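Local coordinates for protein putative nucleoside-diphosphate-sugar epimerase (PDB 3E48) that is of unproven function but, as a putative nucleoside-diphosphate-sugar epimerase with a Rossmann-type fold, probably binds NAD(P)(H), at residues Lys205-Ile210 / Gln271-Phe276. Residues are numbered along the deposited sequence; the frame is centred on the assembly and turned at random.
Sequences KELAAI and QTLQSF
Leu207 and Ile210, one helical turn apart on helix 204-215, meet the first turn of helix 273-277 through Leu273 and Gln274. The side chain of Leu207 runs at about a right angle to that of Leu273, and their methyls touch, Leu207 CD2 lying 3.6 Å from Leu273 CD2; both residues are buried. Leu147 of helix 147-157 packs against both leucines, so branched aliphatic chains suit this place, where three helices meet. Ile210 is directed toward the partner helix and uses both arms of its beta-branch. With CG2 anti to the backbone N, that methyl rests 3.8 Å from Leu273 CG, while its other arm ends with CD1 3.5 Å from Gln274 CG. Gln274, bent at chi2 (88°), suits this exposed edge because its methylenes pack on the apolar isoleucine while its end is polar. No hydrogen bond links the segments; polar groups instead fix the start of the short helix. Thr272 is its N-cap, OG1 accepting from Ser275 N at 3.0 Å, and Tyr202 OH bonds to Leu273 N. Here an apolar helix-helix contact joins the helix that follows strand 194-203 to a short, N-capped helix near the C-terminus, beside the mixed sheet of this Rossmann-type, epimerase-like fold.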
loop_
_atom_site.group_PDB
_atom_site.type_symbol
_atom_site.label_atom_id
_atom_site.label_comp_id
_atom_site.label_asym_id
_atom_site.label_seq_id
_atom_site.Cartn_x
_atom_site.Cartn_y
_atom_site.Cartn_z
ATOM N N LYS B 205 -14.459 -17.811 18.839
ATOM C CA LYS B 205 -15.258 -18.693 19.678
ATOM C C LYS B 205 -15.751 -19.878 18.847
ATOM O O LYS B 205 -15.703 -21.026 19.296
ATOM C CB LYS B 205 -16.437 -17.913 20.262
ATOM C CG LYS B 205 -17.040 -18.528 21.506
ATOM C CD LYS B 205 -18.034 -17.577 22.155
ATOM C CE LYS B 205 -17.356 -16.301 22.639
ATOM N NZ LYS B 205 -16.340 -16.569 23.697
ATOM N N GLU B 206 -16.219 -19.601 17.633
ATOM C CA GLU B 206 -16.699 -20.661 16.745
ATOM C C GLU B 206 -15.519 -21.514 16.295
ATOM O O GLU B 206 -15.634 -22.733 16.163
ATOM C CB GLU B 206 -17.386 -20.071 15.511
ATOM C CG GLU B 206 -18.684 -19.345 15.801
ATOM C CD GLU B 206 -19.208 -18.608 14.586
ATOM O OE1 GLU B 206 -18.459 -17.774 14.032
ATOM O OE2 GLU B 206 -20.367 -18.854 14.188
ATOM N N LEU B 207 -14.383 -20.868 16.054
ATOM C CA LEU B 207 -13.200 -21.593 15.621
ATOM C C LEU B 207 -12.835 -22.628 16.684
ATOM O O LEU B 207 -12.559 -23.784 16.370
ATOM C CB LEU B 207 -12.023 -20.635 15.419
ATOM C CG LEU B 207 -11.062 -20.939 14.266
ATOM C CD1 LEU B 207 -9.823 -20.079 14.435
ATOM C CD2 LEU B 207 -10.679 -22.407 14.239
ATOM N N ALA B 208 -12.838 -22.210 17.945
ATOM C CA ALA B 208 -12.500 -23.115 19.036
ATOM C C ALA B 208 -13.491 -24.279 19.111
ATOM O O ALA B 208 -13.094 -25.423 19.338
ATOM C CB ALA B 208 -12.473 -22.352 20.362
ATOM N N ALA B 209 -14.773 -23.986 18.917
ATOM C CA ALA B 209 -15.810 -25.017 18.961
ATOM C C ALA B 209 -15.604 -26.036 17.838
ATOM O O ALA B 209 -15.777 -27.236 18.039
ATOM C CB ALA B 209 -17.194 -24.380 18.854
ATOM N N ILE B 210 -15.233 -25.547 16.656
ATOM C CA ILE B 210 -14.982 -26.409 15.503
ATOM C C ILE B 210 -13.809 -27.342 15.790
ATOM O O ILE B 210 -13.894 -28.556 15.583
ATOM C CB ILE B 210 -14.620 -25.583 14.240
ATOM C CG1 ILE B 210 -15.781 -24.669 13.856
ATOM C CG2 ILE B 210 -14.283 -26.516 13.083
ATOM C CD1 ILE B 210 -16.999 -25.412 13.405
ATOM N N GLN B 271 -14.846 -25.001 0.657
ATOM C CA GLN B 271 -14.862 -26.031 1.683
ATOM C C GLN B 271 -14.830 -25.412 3.078
ATOM O O GLN B 271 -14.023 -24.523 3.352
ATOM C CB GLN B 271 -13.668 -26.971 1.518
ATOM C CG GLN B 271 -13.737 -28.178 2.433
ATOM C CD GLN B 271 -12.579 -29.136 2.238
ATOM O OE1 GLN B 271 -12.655 -30.304 2.629
ATOM N NE2 GLN B 271 -11.498 -28.648 1.642
ATOM N N THR B 272 -15.716 -25.881 3.950
ATOM C CA THR B 272 -15.792 -25.390 5.323
ATOM C C THR B 272 -14.628 -25.937 6.134
ATOM O O THR B 272 -13.998 -26.921 5.742
ATOM C CB THR B 272 -17.073 -25.871 6.014
ATOM O OG1 THR B 272 -17.020 -27.300 6.148
ATOM C CG2 THR B 272 -18.296 -25.483 5.208
ATOM N N LEU B 273 -14.346 -25.315 7.274
ATOM C CA LEU B 273 -13.260 -25.798 8.119
ATOM C C LEU B 273 -13.586 -27.202 8.640
ATOM O O LEU B 273 -12.719 -28.079 8.675
ATOM C CB LEU B 273 -13.024 -24.847 9.297
ATOM C CG LEU B 273 -11.966 -25.274 10.321
ATOM C CD1 LEU B 273 -10.633 -25.545 9.631
ATOM C CD2 LEU B 273 -11.807 -24.176 11.357
ATOM N N GLN B 274 -14.839 -27.407 9.034
ATOM C CA GLN B 274 -15.288 -28.701 9.551
ATOM C C GLN B 274 -14.983 -29.807 8.543
ATOM O O GLN B 274 -14.448 -30.862 8.892
ATOM C CB GLN B 274 -16.798 -28.681 9.819
ATOM C CG GLN B 274 -17.304 -27.545 10.703
ATOM C CD GLN B 274 -17.659 -26.289 9.917
ATOM O OE1 GLN B 274 -16.782 -25.572 9.431
ATOM N NE2 GLN B 274 -18.957 -26.021 9.790
ATOM N N SER B 275 -15.338 -29.553 7.289
ATOM C CA SER B 275 -15.114 -30.501 6.207
ATOM C C SER B 275 -13.625 -30.724 5.968
ATOM O O SER B 275 -13.177 -31.853 5.758
ATOM C CB SER B 275 -15.767 -29.982 4.925
ATOM O OG SER B 275 -15.472 -30.819 3.823
ATOM N N PHE B 276 -12.861 -29.636 5.997
ATOM C CA PHE B 276 -11.424 -29.696 5.782
ATOM C C PHE B 276 -10.738 -30.574 6.818
ATOM O O PHE B 276 -9.880 -31.392 6.484
ATOM C CB PHE B 276 -10.838 -28.282 5.820
ATOM C CG PHE B 276 -9.345 -28.238 5.667
ATOM C CD1 PHE B 276 -8.737 -28.709 4.509
ATOM C CD2 PHE B 276 -8.547 -27.730 6.686
ATOM C CE1 PHE B 276 -7.353 -28.672 4.365
ATOM C CE2 PHE B 276 -7.162 -27.688 6.553
ATOM C CZ PHE B 276 -6.564 -28.161 5.389
#